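PDB 3K1T: glutamate--cysteine ligase GshA from Methylobacillus flagellatus KT, which probably acts as a ligase that joins glutamate to cysteine through the gamma-carboxylate, the first step of glutathione synthesis. Local coordinates for residues Glu155-Arg158 against Arg163-Leu166; Ala204-Ser209 against Thr417-Glu422; Gly356-His361 against Asn400-Tyr405; Asp229-Asn234 against Leu327-Tyr332. All blocks are in the same frame, centred on the assembly; numbering follows the deposited sequence. Where two conformers were deposited one is given.

Contact 1 of 4, residues Glu155-Arg158 against Arg163-Leu166; sequences EPVR and RLEL. With SO4 (sulfate ion), chain C.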
# COMPACT_ATOMS: atom_id res chain seq x y z
N GLU A 155 15.77 -24.44 9.39
CA GLU A 155 16.85 -25.17 8.74
C GLU A 155 18.18 -24.50 9.12
O GLU A 155 18.28 -23.26 9.09
CB GLU A 155 16.65 -25.17 7.24
CG GLU A 155 15.31 -25.76 6.75
CD GLU A 155 15.04 -25.47 5.27
OE1 GLU A 155 15.85 -25.97 4.44
OE2 GLU A 155 14.02 -24.77 4.95
N PRO A 156 19.21 -25.30 9.45
CA PRO A 156 20.49 -24.66 9.77
C PRO A 156 21.14 -23.94 8.56
O PRO A 156 21.24 -24.52 7.51
CB PRO A 156 21.36 -25.85 10.23
CG PRO A 156 20.81 -27.00 9.53
CD PRO A 156 19.30 -26.76 9.50
N VAL A 157 21.58 -22.71 8.72
CA VAL A 157 22.28 -22.00 7.66
C VAL A 157 23.59 -22.76 7.35
O VAL A 157 24.23 -23.26 8.26
CB VAL A 157 22.57 -20.54 8.10
CG1 VAL A 157 23.60 -19.89 7.22
CG2 VAL A 157 21.25 -19.71 8.12
N ARG A 158 23.94 -22.88 6.08
CA ARG A 158 25.21 -23.44 5.64
C ARG A 158 25.94 -22.36 4.88
O ARG A 158 25.36 -21.76 3.95
CB ARG A 158 24.94 -24.62 4.71
CG ARG A 158 26.20 -25.26 4.14
CD ARG A 158 26.82 -26.24 5.11
NE ARG A 158 27.93 -26.98 4.48
CZ ARG A 158 29.24 -26.73 4.67
NH1 ARG A 158 29.66 -25.75 5.48
NH2 ARG A 158 30.13 -27.48 4.04
N ARG A 163 28.51 -17.27 0.55
CA ARG A 163 27.05 -17.22 0.48
C ARG A 163 26.45 -18.13 1.56
O ARG A 163 27.00 -19.19 1.89
CB ARG A 163 26.61 -17.69 -0.90
CG ARG A 163 27.19 -16.87 -2.06
CD ARG A 163 26.56 -17.32 -3.41
NE ARG A 163 25.16 -16.90 -3.52
CZ ARG A 163 24.75 -15.67 -3.84
NH1 ARG A 163 25.62 -14.70 -4.06
NH2 ARG A 163 23.45 -15.39 -3.90
N LEU A 164 25.30 -17.73 2.09
CA LEU A 164 24.52 -18.61 2.94
C LEU A 164 23.51 -19.38 2.09
O LEU A 164 22.84 -18.78 1.26
CB LEU A 164 23.78 -17.83 4.01
CG LEU A 164 24.63 -17.04 4.98
CD1 LEU A 164 23.68 -16.50 6.11
CD2 LEU A 164 25.82 -17.89 5.56
N GLU A 165 23.41 -20.68 2.31
CA GLU A 165 22.49 -21.53 1.57
C GLU A 165 21.73 -22.49 2.50
O GLU A 165 22.15 -22.74 3.67
CB GLU A 165 23.28 -22.30 0.50
CG GLU A 165 23.56 -21.45 -0.78
CD GLU A 165 24.80 -21.88 -1.52
OE1 GLU A 165 25.30 -22.99 -1.21
OE2 GLU A 165 25.29 -21.11 -2.39
N LEU A 166 20.61 -22.99 1.99
CA LEU A 166 19.87 -24.12 2.58
C LEU A 166 19.73 -25.15 1.46
O LEU A 166 20.19 -24.92 0.35
CB LEU A 166 18.48 -23.68 3.08
CG LEU A 166 18.44 -22.56 4.11
CD1 LEU A 166 16.95 -22.14 4.40
CD2 LEU A 166 19.19 -22.96 5.38
S SO4 C . 33.09 -26.80 6.25
O1 SO4 C . 32.56 -27.35 7.50
O2 SO4 C . 32.68 -27.62 5.09
O3 SO4 C . 32.53 -25.43 6.03
O4 SO4 C . 34.56 -26.81 6.35
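Leu166 lays its two methyls along Glu155: CD1 sits 3.9 Å from Glu155 CD, and CD2 lies nearer the backbone, 3.3 Å from the carbonyl O of Pro156. The two side chains cross at a slant, with Glu155 CG anti to its carbonyl carbon (chi1 -57°) and the chain running out extended; CB and the carboxylate group border the leucine, while OE2 also reaches a salt bridge with Arg130 on the neighbouring strand. Arg130 would probably lose this carboxylate mate, and Leu166 the cover on one flank, with an alanine in place of Glu155. Next along, Val157 meets Leu164 through CG1, which packs against Leu164 CD2. Between the strands, Arg158 and Glu165 form an antiparallel hydrogen-bonded pair: Arg158 N gives to Glu165 O at 3.0 Å, and Glu165 N returns to Arg158 O at 2.8 Å. The side chain of Arg158 turns away, bent at chi2 (82°), and grips a sulfate, probably from the crystallisation liquor, with NH1 to O3 at 2.9 Å and NH2 to O2 at 2.8 Å. Leu164 and Leu166 also pack on Leu99 of strand 97-102. The whole is a beta hairpin, strands 151-160 and 163-166, within a mixed sheet.

Contact 2 of 4, residues Ala204-Ser209 against Thr417-Glu422; sequences ATRRKS and TIELQE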
# COMPACT_ATOMS: atom_id res chain seq x y z
N ALA A 204 27.15 -3.84 17.01
CA ALA A 204 26.70 -4.15 18.37
C ALA A 204 27.40 -3.32 19.46
O ALA A 204 26.94 -3.30 20.60
CB ALA A 204 26.85 -5.68 18.66
N THR A 205 28.51 -2.69 19.10
CA THR A 205 29.24 -1.84 20.05
C THR A 205 29.24 -0.38 19.57
O THR A 205 30.06 0.42 19.99
CB THR A 205 30.72 -2.33 20.22
OG1 THR A 205 31.31 -2.44 18.93
CG2 THR A 205 30.77 -3.68 20.90
N ARG A 206 28.29 -0.04 18.70
CA ARG A 206 28.13 1.35 18.27
C ARG A 206 27.76 2.26 19.48
O ARG A 206 27.35 1.78 20.54
CB ARG A 206 27.04 1.44 17.20
CG ARG A 206 25.60 1.29 17.77
CD ARG A 206 24.52 1.11 16.70
NE ARG A 206 23.18 0.96 17.32
CZ ARG A 206 22.74 -0.15 17.90
NH1 ARG A 206 23.46 -1.25 17.94
NH2 ARG A 206 21.53 -0.17 18.46
N ARG A 207 27.87 3.57 19.29
CA ARG A 207 27.53 4.50 20.36
C ARG A 207 26.03 4.70 20.32
O ARG A 207 25.48 5.38 19.44
CB ARG A 207 28.26 5.84 20.20
CG ARG A 207 28.03 6.77 21.39
CD ARG A 207 28.89 7.99 21.35
NE ARG A 207 28.66 8.76 20.13
CZ ARG A 207 29.30 9.90 19.84
NH1 ARG A 207 30.19 10.41 20.69
NH2 ARG A 207 29.05 10.54 18.70
N LYS A 208 25.35 4.08 21.26
CA LYS A 208 23.88 4.02 21.19
C LYS A 208 23.21 5.38 21.42
O LYS A 208 22.06 5.58 21.02
CB LYS A 208 23.36 2.92 22.14
CG LYS A 208 23.86 1.52 21.67
CD LYS A 208 23.22 0.34 22.39
CE LYS A 208 23.89 -0.98 21.91
NZ LYS A 208 23.92 -2.01 22.97
N SER A 209 23.92 6.33 22.03
CA SER A 209 23.34 7.67 22.25
C SER A 209 23.12 8.44 20.94
O SER A 209 22.32 9.37 20.88
CB SER A 209 24.18 8.47 23.24
OG SER A 209 25.48 8.67 22.76
N THR A 417 16.75 5.77 10.43
CA THR A 417 17.26 5.69 9.07
C THR A 417 18.53 6.54 8.92
O THR A 417 19.56 6.07 8.40
CB THR A 417 16.20 6.17 8.06
OG1 THR A 417 15.05 5.35 8.21
CG2 THR A 417 16.72 6.11 6.58
N ILE A 418 18.46 7.77 9.40
CA ILE A 418 19.60 8.69 9.41
C ILE A 418 20.75 8.10 10.25
O ILE A 418 21.90 8.01 9.76
CB ILE A 418 19.18 10.11 9.88
CG1 ILE A 418 18.21 10.73 8.87
CG2 ILE A 418 20.43 11.01 10.11
CD1 ILE A 418 17.47 12.03 9.36
N GLU A 419 20.46 7.69 11.48
CA GLU A 419 21.43 7.06 12.34
C GLU A 419 22.16 5.89 11.65
O GLU A 419 23.39 5.82 11.71
CB GLU A 419 20.75 6.54 13.60
CG GLU A 419 21.61 5.84 14.66
CD GLU A 419 20.78 5.04 15.70
OE1 GLU A 419 19.51 5.06 15.67
OE2 GLU A 419 21.39 4.38 16.56
N LEU A 420 21.41 4.97 11.06
CA LEU A 420 21.97 3.78 10.41
C LEU A 420 22.83 4.17 9.18
O LEU A 420 23.88 3.59 8.97
CB LEU A 420 20.84 2.79 10.04
CG LEU A 420 21.16 1.35 9.57
CD1 LEU A 420 21.75 0.50 10.70
CD2 LEU A 420 19.91 0.63 8.95
N GLN A 421 22.40 5.16 8.41
CA GLN A 421 23.21 5.65 7.28
C GLN A 421 24.56 6.15 7.75
O GLN A 421 25.55 5.95 7.07
CB GLN A 421 22.53 6.79 6.52
CG GLN A 421 21.33 6.35 5.74
CD GLN A 421 21.01 7.20 4.51
OE1 GLN A 421 21.67 8.21 4.20
NE2 GLN A 421 19.98 6.76 3.77
N GLU A 422 24.58 6.77 8.93
CA GLU A 422 25.77 7.42 9.49
C GLU A 422 26.71 6.47 10.26
O GLU A 422 27.81 6.86 10.66
CB GLU A 422 25.36 8.65 10.35
CG GLU A 422 24.72 9.78 9.50
CD GLU A 422 24.17 10.97 10.32
OE1 GLU A 422 24.13 10.89 11.57
OE2 GLU A 422 23.76 11.99 9.69
O HOH W 1 20.91 2.69 18.51
O HOH W 2 24.14 4.41 17.04
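Arg206 and Glu419 meet at about a right angle, the arginine reaching out from a loop and the glutamate from the last turns of helix 398-421. The guanidinium and carboxylate planes are turned 40° against each other, and OE2 of Glu419 lies in the guanidinium plane at its edge. The only direct approach is Arg206 NE to Glu419 OE2 at 3.9 Å, a long salt bridge. Water fills in the rest: one molecule accepts from Arg206 NH2 at 2.9 Å and donates to Glu419 OE2 at 2.6 Å. A second water donates both to that same OE2, at 2.8 Å, and to the carbonyl O of Arg207, at 2.9 Å, tying the carboxylate to the loop backbone as well.

Glu419 gets there with CG anti to the backbone N (chi1 -179°) and the chain straight beyond, so the carboxylate stands well off the helix. Its other oxygen, OE1, has a weak hydrogen bond with His211 ND1 and a hydrogen bond with a bound glycerol, probably from the crystallisation liquor. One face of the Arg206 guanidinium is covered by Lys208 CG, and the group is held by its neighbour Trp203, through NH1 to the carbonyl O and a cation-pi contact. Two waters on one carboxylate oxygen would be expected to soften the pull between the charges. This is a surface, water-mediated salt bridge between the C-terminal end of a helix and the loop leading into helix 210-226.

Contact 3 of 4, residues Gly356-His361 against Asn400-Tyr405; sequences GFYRVH and NRFYAY. With SO4 (sulfate ion), chain B.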
# COMPACT_ATOMS: atom_id res chain seq x y z
N GLY A 356 -0.48 -1.91 14.06
CA GLY A 356 0.21 -2.06 15.33
C GLY A 356 -0.67 -2.67 16.39
O GLY A 356 -1.72 -3.27 16.08
N PHE A 357 -0.25 -2.53 17.65
CA PHE A 357 -0.96 -3.10 18.75
C PHE A 357 -0.60 -2.39 20.03
O PHE A 357 0.41 -1.73 20.10
CB PHE A 357 -0.70 -4.63 18.86
CG PHE A 357 0.74 -4.99 19.07
CD1 PHE A 357 1.58 -5.23 17.98
CD2 PHE A 357 1.24 -5.15 20.34
CE1 PHE A 357 2.89 -5.59 18.16
CE2 PHE A 357 2.58 -5.51 20.57
CZ PHE A 357 3.42 -5.72 19.46
N TYR A 358 -1.47 -2.50 21.04
CA TYR A 358 -1.12 -2.07 22.39
C TYR A 358 -0.45 -3.18 23.21
O TYR A 358 -0.87 -4.34 23.14
CB TYR A 358 -2.37 -1.66 23.15
CG TYR A 358 -2.93 -0.29 22.80
CD1 TYR A 358 -2.39 0.84 23.38
CD2 TYR A 358 -4.02 -0.15 21.93
CE1 TYR A 358 -2.93 2.10 23.13
CE2 TYR A 358 -4.57 1.14 21.68
CZ TYR A 358 -4.01 2.24 22.29
OH TYR A 358 -4.54 3.51 22.06
N ARG A 359 0.53 -2.81 24.01
CA ARG A 359 1.04 -3.67 25.07
C ARG A 359 0.22 -3.35 26.32
O ARG A 359 0.33 -2.24 26.86
CB ARG A 359 2.51 -3.38 25.37
CG ARG A 359 3.47 -3.50 24.16
CD ARG A 359 4.90 -3.20 24.57
NE ARG A 359 5.75 -2.89 23.41
CZ ARG A 359 6.20 -3.80 22.53
NH1 ARG A 359 5.95 -5.08 22.72
NH2 ARG A 359 6.91 -3.41 21.47
N VAL A 360 -0.57 -4.32 26.76
CA VAL A 360 -1.45 -4.17 27.90
C VAL A 360 -0.74 -4.85 29.06
O VAL A 360 -0.55 -6.08 29.07
CB VAL A 360 -2.87 -4.75 27.63
CG1 VAL A 360 -3.82 -4.61 28.89
CG2 VAL A 360 -3.53 -4.11 26.39
N HIS A 361 -0.29 -4.05 30.01
CA HIS A 361 0.51 -4.55 31.15
C HIS A 361 -0.21 -5.65 31.92
O HIS A 361 -1.40 -5.53 32.23
CB HIS A 361 0.84 -3.42 32.15
CG HIS A 361 1.77 -2.37 31.63
ND1 HIS A 361 2.62 -1.68 32.47
CD2 HIS A 361 1.93 -1.84 30.40
CE1 HIS A 361 3.26 -0.76 31.77
NE2 HIS A 361 2.90 -0.87 30.50
N ASN A 400 -7.82 10.70 14.47
CA ASN A 400 -6.88 11.81 14.64
C ASN A 400 -5.79 11.52 15.69
O ASN A 400 -4.60 11.85 15.46
CB ASN A 400 -7.65 13.11 14.91
CG ASN A 400 -8.42 13.57 13.72
OD1 ASN A 400 -8.06 13.26 12.57
ND2 ASN A 400 -9.47 14.37 13.94
N ARG A 401 -6.17 10.83 16.77
CA ARG A 401 -5.21 10.30 17.71
C ARG A 401 -4.24 9.36 16.97
O ARG A 401 -3.00 9.45 17.15
CB ARG A 401 -5.93 9.55 18.84
CG ARG A 401 -4.99 8.73 19.80
CD ARG A 401 -4.45 9.54 20.92
NE ARG A 401 -5.49 9.93 21.89
CZ ARG A 401 -5.92 9.21 22.92
NH1 ARG A 401 -5.42 8.02 23.18
NH2 ARG A 401 -6.89 9.70 23.70
N PHE A 402 -4.79 8.45 16.17
CA PHE A 402 -3.96 7.45 15.47
C PHE A 402 -3.13 8.05 14.35
O PHE A 402 -2.00 7.59 14.11
CB PHE A 402 -4.78 6.17 15.11
CG PHE A 402 -4.90 5.26 16.28
CD1 PHE A 402 -5.84 5.50 17.28
CD2 PHE A 402 -3.98 4.25 16.48
CE1 PHE A 402 -5.91 4.72 18.40
CE2 PHE A 402 -4.05 3.45 17.61
CZ PHE A 402 -5.01 3.70 18.58
N TYR A 403 -3.64 9.10 13.70
CA TYR A 403 -2.83 9.86 12.76
C TYR A 403 -1.60 10.44 13.47
O TYR A 403 -0.46 10.33 12.95
CB TYR A 403 -3.63 10.96 12.02
CG TYR A 403 -2.77 11.76 11.06
CD1 TYR A 403 -2.23 11.17 9.92
CD2 TYR A 403 -2.48 13.10 11.29
CE1 TYR A 403 -1.44 11.87 9.04
CE2 TYR A 403 -1.65 13.83 10.40
CZ TYR A 403 -1.13 13.20 9.28
OH TYR A 403 -0.31 13.90 8.39
N ALA A 404 -1.82 11.05 14.65
CA ALA A 404 -0.72 11.58 15.44
C ALA A 404 0.27 10.47 15.84
O ALA A 404 1.48 10.67 15.75
CB ALA A 404 -1.22 12.35 16.70
N TYR A 405 -0.22 9.30 16.24
CA TYR A 405 0.68 8.18 16.54
C TYR A 405 1.55 7.84 15.31
O TYR A 405 2.77 7.60 15.43
CB TYR A 405 -0.10 6.93 16.98
CG TYR A 405 -0.71 6.98 18.37
CD1 TYR A 405 -0.61 8.10 19.17
CD2 TYR A 405 -1.40 5.88 18.88
CE1 TYR A 405 -1.18 8.12 20.46
CE2 TYR A 405 -1.97 5.90 20.17
CZ TYR A 405 -1.85 7.02 20.95
OH TYR A 405 -2.40 7.08 22.22
S SO4 B . 8.37 -5.42 18.78
O1 SO4 B . 7.25 -5.65 19.65
O2 SO4 B . 7.69 -4.96 17.62
O3 SO4 B . 9.25 -4.39 19.29
O4 SO4 B . 9.11 -6.68 18.52
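Helix 398-421 lies against the antiparallel sheet that contains strand 352-361, and this contact is one place where helix and strand side chains meet in the buried layer between them. Tyr358 is the strand's contribution. Its CG stands anti to the carbonyl carbon (chi1 -77°), which sends the phenol across toward the helix until OH comes 3.5 Å from Phe402 CZ. The two side chains meet at a slant, their ring planes nearly perpendicular, and Tyr358 CE2 lies 4.0 Å from that same Phe402 CZ. Tyr405 is approached differently: Tyr358 OH arrives at the rim of its ring, in the ring plane, 4.0 Å from CE2, and the two side chains stand roughly at right angles.

On the helix the aromatic pair is itself layered. Tyr405 CD2 rests over one face of Phe402, toward the rim, and the other ring, Tyr405, has Arg401 CG above a face. Arg401 NH1 also donates to Tyr405 OH at 3.3 Å. The next residue on the strand, Arg359, ends away from the helix, where NH2 binds sulfate O1 at 2.9 Å, beside its salt bridge to Asp49.

No hydrogen bond crosses between strand and helix here. The buried hydroxyls find their partners to the side, Tyr358 OH with Glu335 and Tyr405 OH with Asn52, so polar bonds probably fix where the hydroxyl ends lie while van der Waals contact of the aromatic side chains joins the two elements.

Contact 4 of 4, residues Asp229-Asn234 against Leu327-Tyr332; sequences DPWLLN and LQEGVY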
# COMPACT_ATOMS: atom_id res chain seq x y z
N ASP A 229 6.07 23.21 20.46
CA ASP A 229 7.16 23.04 21.42
C ASP A 229 7.80 21.64 21.15
O ASP A 229 7.11 20.66 21.28
CB ASP A 229 6.59 23.10 22.86
CG ASP A 229 7.64 22.94 23.95
OD1 ASP A 229 8.81 22.67 23.63
OD2 ASP A 229 7.30 23.08 25.15
N PRO A 230 9.08 21.57 20.76
CA PRO A 230 9.68 20.25 20.49
C PRO A 230 9.64 19.29 21.66
O PRO A 230 9.69 18.08 21.43
CB PRO A 230 11.13 20.60 20.12
CG PRO A 230 11.37 21.94 20.70
CD PRO A 230 10.07 22.65 20.58
N TRP A 231 9.57 19.82 22.89
CA TRP A 231 9.50 18.99 24.10
C TRP A 231 8.25 18.11 24.12
O TRP A 231 8.27 17.03 24.70
CB TRP A 231 9.62 19.84 25.38
CG TRP A 231 9.64 19.00 26.64
CD1 TRP A 231 10.71 18.34 27.15
CD2 TRP A 231 8.55 18.73 27.52
NE1 TRP A 231 10.38 17.68 28.29
CE2 TRP A 231 9.04 17.88 28.55
CE3 TRP A 231 7.19 19.09 27.54
CZ2 TRP A 231 8.24 17.39 29.57
CZ3 TRP A 231 6.39 18.60 28.55
CH2 TRP A 231 6.91 17.78 29.57
N LEU A 232 7.19 18.53 23.43
CA LEU A 232 5.96 17.71 23.38
C LEU A 232 6.16 16.38 22.63
O LEU A 232 5.35 15.47 22.78
CB LEU A 232 4.81 18.51 22.78
CG LEU A 232 4.38 19.75 23.60
CD1 LEU A 232 3.13 20.42 22.90
CD2 LEU A 232 4.18 19.48 25.09
N LEU A 233 7.23 16.29 21.83
CA LEU A 233 7.52 15.13 21.01
C LEU A 233 8.80 14.39 21.42
O LEU A 233 9.13 13.37 20.85
CB LEU A 233 7.73 15.59 19.56
CG LEU A 233 6.57 16.20 18.80
CD1 LEU A 233 7.06 16.83 17.49
CD2 LEU A 233 5.54 15.10 18.54
N ASN A 234 9.58 14.93 22.36
CA ASN A 234 10.95 14.49 22.54
C ASN A 234 11.41 14.50 24.00
O ASN A 234 11.45 15.55 24.62
CB ASN A 234 11.86 15.40 21.69
CG ASN A 234 13.28 14.85 21.55
OD1 ASN A 234 13.59 13.73 21.98
ND2 ASN A 234 14.14 15.66 20.98
N LEU A 327 21.08 8.72 30.17
CA LEU A 327 20.04 9.14 31.08
C LEU A 327 18.93 9.77 30.26
O LEU A 327 19.19 10.70 29.51
CB LEU A 327 20.59 10.16 32.07
CG LEU A 327 21.71 9.62 32.97
CD1 LEU A 327 23.07 9.77 32.29
CD2 LEU A 327 21.69 10.33 34.34
N GLN A 328 17.72 9.24 30.36
CA GLN A 328 16.62 9.79 29.56
C GLN A 328 15.43 10.19 30.47
O GLN A 328 15.09 9.47 31.39
CB GLN A 328 16.15 8.79 28.51
CG GLN A 328 15.18 9.41 27.47
CD GLN A 328 14.60 8.40 26.49
OE1 GLN A 328 14.27 7.27 26.87
NE2 GLN A 328 14.50 8.80 25.21
N GLU A 329 14.83 11.33 30.16
CA GLU A 329 13.54 11.70 30.73
C GLU A 329 12.54 10.56 30.52
O GLU A 329 12.33 10.11 29.39
CB GLU A 329 13.04 12.97 30.04
CG GLU A 329 11.54 13.30 30.28
CD GLU A 329 11.03 14.45 29.44
OE1 GLU A 329 11.86 15.26 28.92
OE2 GLU A 329 9.78 14.57 29.33
N GLY A 330 11.96 10.08 31.61
CA GLY A 330 10.90 9.08 31.55
C GLY A 330 9.60 9.73 31.12
O GLY A 330 9.34 10.88 31.49
N VAL A 331 8.81 9.02 30.32
CA VAL A 331 7.50 9.53 29.81
C VAL A 331 6.43 8.62 30.38
O VAL A 331 6.57 7.40 30.37
CB VAL A 331 7.47 9.51 28.28
CG1 VAL A 331 6.11 10.10 27.75
CG2 VAL A 331 8.69 10.31 27.72
N TYR A 332 5.38 9.20 30.92
CA TYR A 332 4.26 8.44 31.48
C TYR A 332 3.37 7.97 30.35
O TYR A 332 3.28 8.62 29.29
CB TYR A 332 3.43 9.32 32.43
CG TYR A 332 4.10 9.51 33.77
CD1 TYR A 332 3.91 8.60 34.79
CD2 TYR A 332 4.92 10.61 33.99
CE1 TYR A 332 4.55 8.75 36.02
CE2 TYR A 332 5.57 10.78 35.22
CZ TYR A 332 5.39 9.83 36.23
OH TYR A 332 6.01 9.99 37.46
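Trp231 and Glu329 both carry CG anti to the backbone N, chi1 -177° and 165°, and with the glutamate chain extended beyond CG this brings its carboxylate to the pyrrole edge of the indole. NE1 of Trp231 donates to Glu329 OE1 at 2.9 Å, meeting that oxygen on its syn side, slightly out of the carboxylate plane. The bond is bent, 140° at the hydrogen, because OE1 is also tilted from the indole plane. Glu329 OE2, farther out of the indole plane, is 3.2 Å from Trp231 CZ2 of the six-membered ring. The long axes of the two side chains cross nearly square, yet their flat groups come close to parallel.

The tryptophan sits in the 3-10 turn 230-232, which follows helix 210-226. An Asx turn opens it: Asp229 OD1 accepts from Trp231 N at 3.0 Å, the N-H coming from above the carboxylate plane, while the carboxylate's OD2 is held by Lys268 and Tyr272. Glu329 belongs to strand 324-329 of the four-stranded antiparallel sheet, and the bond ties the turn to that strand.

A phenylalanine in place of Trp231 would probably leave Glu329 OE1 without its indole donor and thin the aromatic cover against Lys56. That lysine, which lies outside both segments, draws the site together: its NZ forms a salt bridge with Glu329 OE2, binds the carbonyl oxygens of Trp231 and Asn234, and makes a cation-pi contact with the indole. Glu329 OE1 takes a further hydrogen bond from the backbone N of Tyr236.

Contacts 3 and 4 are buried and lie close together, centres 18 Å apart and nearest atoms about 7 Å; contact 2 is a surface contact and contact 1, farthest out, is only partly buried. Helix 398-421 serves twice, in contact 3 through aromatic rings and in contact 2 through a charged side chain nearer its end, with centres 26 Å apart. Strand 324-329 carries the glutamate of contact 4, and its earlier residues touch the loop of contact 2. The chemistry follows the setting: backbone pairing in the hairpin of contact 1, water between charges in contact 2, van der Waals contact of aromatic side chains in contact 3, and a direct indole-carboxylate bond in contact 4.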